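Local coordinates for protein fructokinase (Xylella fastidiosa Temecula1, PDB 3LJS) that probably phosphorylates fructose with ATP, as a fructokinase of the PfkB family of carbohydrate kinases, at residues L14-Q20 against F31-G37; D62-L68 against R84-T90. One frame throughout, in Å; residues are numbered along the deposited sequence.

Contact 1. Residues L14-Q20 against F31-G37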
# COMPACT_ATOMS: atom_id res chain seq x y z
N LEU B 14 7.59 -9.38 -2.36
CA LEU B 14 6.85 -8.20 -1.93
C LEU B 14 7.45 -7.63 -0.66
O LEU B 14 8.42 -8.18 -0.13
CB LEU B 14 5.38 -8.54 -1.70
CG LEU B 14 5.07 -9.81 -0.89
CD1 LEU B 14 5.48 -9.64 0.56
CD2 LEU B 14 3.58 -10.10 -0.98
N ILE B 15 6.88 -6.53 -0.18
CA ILE B 15 7.36 -5.88 1.03
C ILE B 15 6.50 -6.21 2.23
O ILE B 15 5.27 -6.04 2.19
CB ILE B 15 7.38 -4.34 0.87
CG1 ILE B 15 8.30 -3.94 -0.28
CG2 ILE B 15 7.83 -3.69 2.17
CD1 ILE B 15 9.75 -4.33 -0.10
N ASP B 16 7.12 -6.72 3.29
CA ASP B 16 6.39 -7.00 4.52
C ASP B 16 6.61 -5.74 5.35
O ASP B 16 7.75 -5.38 5.65
CB ASP B 16 6.99 -8.19 5.28
CG ASP B 16 6.72 -9.53 4.60
OD1 ASP B 16 5.60 -9.75 4.11
OD2 ASP B 16 7.64 -10.38 4.58
N MSE B 17 5.52 -5.05 5.69
CA MSE B 17 5.60 -3.83 6.49
C MSE B 17 5.21 -4.19 7.92
O MSE B 17 4.03 -4.38 8.23
CB MSE B 17 4.66 -2.76 5.94
CG MSE B 17 5.11 -2.15 4.63
SE MSE B 17 6.66 -0.99 4.83
CE MSE B 17 5.73 0.65 5.21
N LEU B 18 6.22 -4.28 8.79
CA LEU B 18 6.04 -4.67 10.18
C LEU B 18 5.66 -3.54 11.12
O LEU B 18 6.47 -2.67 11.43
CB LEU B 18 7.33 -5.34 10.68
CG LEU B 18 7.62 -6.78 10.26
CD1 LEU B 18 7.25 -7.03 8.82
CD2 LEU B 18 9.10 -7.08 10.50
N ALA B 19 4.41 -3.55 11.58
CA ALA B 19 3.92 -2.52 12.48
C ALA B 19 4.60 -2.66 13.83
O ALA B 19 4.60 -3.74 14.43
CB ALA B 19 2.41 -2.64 12.65
N GLN B 20 5.20 -1.57 14.31
CA GLN B 20 5.87 -1.58 15.60
C GLN B 20 4.92 -1.10 16.69
O GLN B 20 4.01 -0.31 16.43
CB GLN B 20 7.10 -0.67 15.58
CG GLN B 20 8.17 -1.09 14.59
CD GLN B 20 8.45 -2.57 14.64
OE1 GLN B 20 7.78 -3.37 13.98
NE2 GLN B 20 9.44 -2.97 15.44
N PHE B 31 6.55 1.63 10.91
CA PHE B 31 6.43 0.37 10.19
C PHE B 31 7.81 0.09 9.61
O PHE B 31 8.41 0.97 9.00
CB PHE B 31 5.40 0.49 9.07
CG PHE B 31 3.97 0.56 9.56
CD1 PHE B 31 3.20 -0.59 9.66
CD2 PHE B 31 3.42 1.77 9.95
CE1 PHE B 31 1.89 -0.54 10.14
CE2 PHE B 31 2.11 1.83 10.44
CZ PHE B 31 1.35 0.67 10.53
N LEU B 32 8.30 -1.13 9.80
CA LEU B 32 9.61 -1.51 9.29
C LEU B 32 9.52 -2.28 7.97
O LEU B 32 8.72 -3.20 7.83
CB LEU B 32 10.35 -2.36 10.34
CG LEU B 32 11.16 -1.63 11.42
CD1 LEU B 32 10.61 -0.24 11.68
CD2 LEU B 32 11.15 -2.47 12.69
N GLN B 33 10.35 -1.88 7.02
CA GLN B 33 10.39 -2.48 5.69
C GLN B 33 11.25 -3.75 5.64
O GLN B 33 12.44 -3.70 5.95
CB GLN B 33 10.94 -1.46 4.70
CG GLN B 33 11.16 -1.98 3.30
CD GLN B 33 11.96 -1.02 2.46
OE1 GLN B 33 13.13 -0.76 2.74
NE2 GLN B 33 11.34 -0.47 1.42
N CYS B 34 10.64 -4.86 5.25
CA CYS B 34 11.34 -6.14 5.14
C CYS B 34 11.01 -6.85 3.83
O CYS B 34 9.85 -6.89 3.42
CB CYS B 34 10.97 -7.06 6.30
SG CYS B 34 11.61 -6.52 7.90
N ALA B 35 12.03 -7.40 3.18
CA ALA B 35 11.84 -8.13 1.93
C ALA B 35 11.08 -9.41 2.25
O ALA B 35 11.36 -10.09 3.24
CB ALA B 35 13.19 -8.45 1.30
N GLY B 36 10.10 -9.75 1.41
CA GLY B 36 9.31 -10.94 1.64
C GLY B 36 8.79 -11.61 0.38
O GLY B 36 9.20 -11.26 -0.73
N GLY B 37 7.88 -12.56 0.56
CA GLY B 37 7.34 -13.30 -0.57
C GLY B 37 7.84 -14.73 -0.38
O GLY B 37 9.05 -14.93 -0.22
O HOH W 1 6.75 -13.02 3.19

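Contact 2. Residues D62-L68 against R84-T90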
# COMPACT_ATOMS: atom_id res chain seq x y z
N ASP B 62 9.13 0.87 -8.84
CA ASP B 62 8.96 1.82 -7.76
C ASP B 62 10.06 1.60 -6.74
O ASP B 62 10.89 0.70 -6.90
CB ASP B 62 7.58 1.66 -7.10
CG ASP B 62 7.25 0.20 -6.78
OD1 ASP B 62 8.06 -0.47 -6.11
OD2 ASP B 62 6.17 -0.27 -7.20
N MSE B 63 10.07 2.42 -5.69
CA MSE B 63 11.08 2.33 -4.64
C MSE B 63 11.17 0.95 -4.00
O MSE B 63 12.26 0.47 -3.70
CB MSE B 63 10.80 3.38 -3.56
CG MSE B 63 9.44 3.25 -2.89
SE MSE B 63 9.11 4.58 -1.49
CE MSE B 63 8.53 6.06 -2.61
N PHE B 64 10.02 0.32 -3.79
CA PHE B 64 10.01 -1.00 -3.18
C PHE B 64 10.54 -2.07 -4.12
O PHE B 64 11.21 -3.01 -3.69
CB PHE B 64 8.59 -1.33 -2.71
CG PHE B 64 8.10 -0.43 -1.62
CD1 PHE B 64 8.83 -0.28 -0.45
CD2 PHE B 64 6.92 0.29 -1.77
CE1 PHE B 64 8.40 0.57 0.57
CE2 PHE B 64 6.47 1.14 -0.76
CZ PHE B 64 7.21 1.28 0.41
N GLY B 65 10.24 -1.91 -5.40
CA GLY B 65 10.72 -2.87 -6.38
C GLY B 65 12.24 -2.78 -6.44
O GLY B 65 12.92 -3.81 -6.52
N ASP B 66 12.77 -1.56 -6.40
CA ASP B 66 14.21 -1.37 -6.43
C ASP B 66 14.83 -2.01 -5.20
O ASP B 66 15.92 -2.59 -5.27
CB ASP B 66 14.57 0.13 -6.45
CG ASP B 66 14.09 0.83 -7.71
OD1 ASP B 66 13.93 0.15 -8.75
OD2 ASP B 66 13.88 2.06 -7.66
N PHE B 67 14.14 -1.89 -4.07
CA PHE B 67 14.63 -2.46 -2.81
C PHE B 67 14.73 -3.98 -2.91
O PHE B 67 15.70 -4.58 -2.46
CB PHE B 67 13.68 -2.11 -1.67
CG PHE B 67 14.01 -2.80 -0.37
CD1 PHE B 67 15.18 -2.49 0.32
CD2 PHE B 67 13.15 -3.75 0.16
CE1 PHE B 67 15.48 -3.12 1.53
CE2 PHE B 67 13.43 -4.38 1.37
CZ PHE B 67 14.60 -4.06 2.05
N LEU B 68 13.70 -4.59 -3.49
CA LEU B 68 13.69 -6.04 -3.64
C LEU B 68 14.77 -6.49 -4.63
O LEU B 68 15.47 -7.46 -4.39
CB LEU B 68 12.30 -6.49 -4.12
CG LEU B 68 11.20 -6.31 -3.08
CD1 LEU B 68 9.84 -6.61 -3.69
CD2 LEU B 68 11.46 -7.23 -1.89
N ARG B 84 10.29 -5.98 -14.99
CA ARG B 84 9.71 -4.86 -14.26
C ARG B 84 8.45 -4.29 -14.92
O ARG B 84 8.22 -4.48 -16.11
CB ARG B 84 10.74 -3.73 -14.14
CG ARG B 84 12.12 -4.17 -13.64
CD ARG B 84 12.07 -4.71 -12.21
NE ARG B 84 11.90 -3.65 -11.22
CZ ARG B 84 12.90 -2.94 -10.70
NH1 ARG B 84 14.15 -3.17 -11.07
NH2 ARG B 84 12.65 -2.01 -9.80
N THR B 85 7.65 -3.59 -14.13
CA THR B 85 6.44 -2.96 -14.64
C THR B 85 6.07 -1.71 -13.85
O THR B 85 6.30 -1.63 -12.65
CB THR B 85 5.24 -3.92 -14.61
OG1 THR B 85 4.10 -3.25 -15.16
CG2 THR B 85 4.94 -4.36 -13.19
N SER B 86 5.48 -0.74 -14.55
CA SER B 86 5.05 0.51 -13.94
C SER B 86 3.53 0.53 -13.91
O SER B 86 2.92 1.49 -13.46
CB SER B 86 5.55 1.71 -14.76
OG SER B 86 6.96 1.75 -14.80
N THR B 87 2.93 -0.55 -14.40
CA THR B 87 1.47 -0.68 -14.46
C THR B 87 0.84 -0.85 -13.08
O THR B 87 -0.30 -0.45 -12.86
CB THR B 87 1.07 -1.87 -15.35
OG1 THR B 87 1.52 -1.63 -16.69
CG2 THR B 87 -0.44 -2.05 -15.37
N ALA B 88 1.58 -1.46 -12.16
CA ALA B 88 1.08 -1.67 -10.82
C ALA B 88 2.23 -1.56 -9.83
O ALA B 88 3.41 -1.68 -10.19
CB ALA B 88 0.42 -3.04 -10.70
N LYS B 89 1.88 -1.33 -8.57
CA LYS B 89 2.87 -1.18 -7.51
C LYS B 89 3.28 -2.53 -6.93
O LYS B 89 2.59 -3.54 -7.09
CB LYS B 89 2.30 -0.33 -6.38
CG LYS B 89 1.83 1.06 -6.80
CD LYS B 89 3.01 1.94 -7.16
CE LYS B 89 2.57 3.37 -7.46
NZ LYS B 89 3.74 4.20 -7.86
N THR B 90 4.42 -2.52 -6.25
CA THR B 90 4.93 -3.71 -5.58
C THR B 90 3.93 -3.99 -4.46
O THR B 90 3.53 -3.07 -3.74
CB THR B 90 6.31 -3.44 -4.97
OG1 THR B 90 7.23 -3.08 -6.00
CG2 THR B 90 6.81 -4.67 -4.23
O HOH W 2 5.54 0.02 -9.92
O HOH W 3 16.14 -1.60 -9.67

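Contact 1. Residues L14-Q20 against F31-G37
Read residue by residue, an antiparallel ladder sorts its side chains onto two faces. Phe31 sits opposite Ala19 as a non-hydrogen-bonded pair, Ala19 CB 3.3 Å from Phe31 CE1, and CE of Met17, a selenomethionine, packs on Phe31 CB at 3.9 Å. Leu32 forms a hydrogen-bonded pair with Leu18, Leu32 N to Leu18 O and Leu18 N to Leu32 O both 2.9 Å. Gln33 returns to the face of Met17 and Ile15, its CG 3.9 Å from Ile15 CG2. Cys34 again closes two bonds, O to Asp16 N at 2.7 Å and N to Asp16 O at 3.0 Å, while SG touches Leu18 CD2 at 3.7 Å. Beyond Ala35, Gly36 N hydrogen-bonds to Leu14 O at 2.8 Å and Gly36 O accepts from Leu14 N at 3.0 Å; a CB here would clash with Asp16 OD2. Gly37, the N-cap of the next helix, shares a water with Asp16. This is a beta hairpin of the PfkB lid sheet, continued through Phe31 and Leu32 into the second subunit.

Contact 2. Residues D62-L68 against R84-T90
A single carboxylate can both start a helix and hold a distant segment, and Asp62 does so through Thr90, which has the most surface buried in this contact. As N-cap of the helix, Asp62 OD1 accepts from Gly65 N at 2.7 Å. The same OD1 accepts from Thr90 OG1 at 2.7 Å, and OD2 from Thr90 N at 3.0 Å, so side chain and main chain of the threonine are both gripped. A water joins Asp62 OD2 to Ala88 O. Thr90 also rests on the helix, its CB 3.8 Å from Phe64 CB and its CG2 3.6 Å from Leu68 CD1. Arg84 supplies the second attachment: NH2 makes a salt bridge with Asp66 OD1 at 2.7 Å, a water links NH1 to that oxygen, Gly65 O lies over one face of the guanidinium, and NH2 also hydrogen-bonds to Gly60 O. The contact lies within the beta-alpha-beta unit of strand 53-60, helix 63-75 and strand 82-85, the outermost of the main sheet within this chain, tying the helix start to the end of that strand and the loop beyond; Thr90 leads on to strand 92-97, and Thr90 O is hydrogen-bonded to Tyr108 OH of the second subunit.

How the contacts relate
Successive contacts along a chain can share one interface: contact 1 belongs to the small lid sheet and contact 2 to the edge of the main alpha/beta domain, yet their centres are only 15 Å apart. They meet where Ile15 CD1 packs on Phe67 CD2 at 3.5 Å and Ile15 CG1 on Phe64 CB at 3.6 Å. Both also touch the second subunit. Contact 2 lies away from the nucleotide site, whereas in contact 1 the side chain of Leu14 is about 9 Å from that of Arg170, which binds ATP, though no nucleotide is bound to this chain. Gly37 is about 5 Å from a phosphate ion, probably from the crystallisation liquor, though such ions often mark pockets.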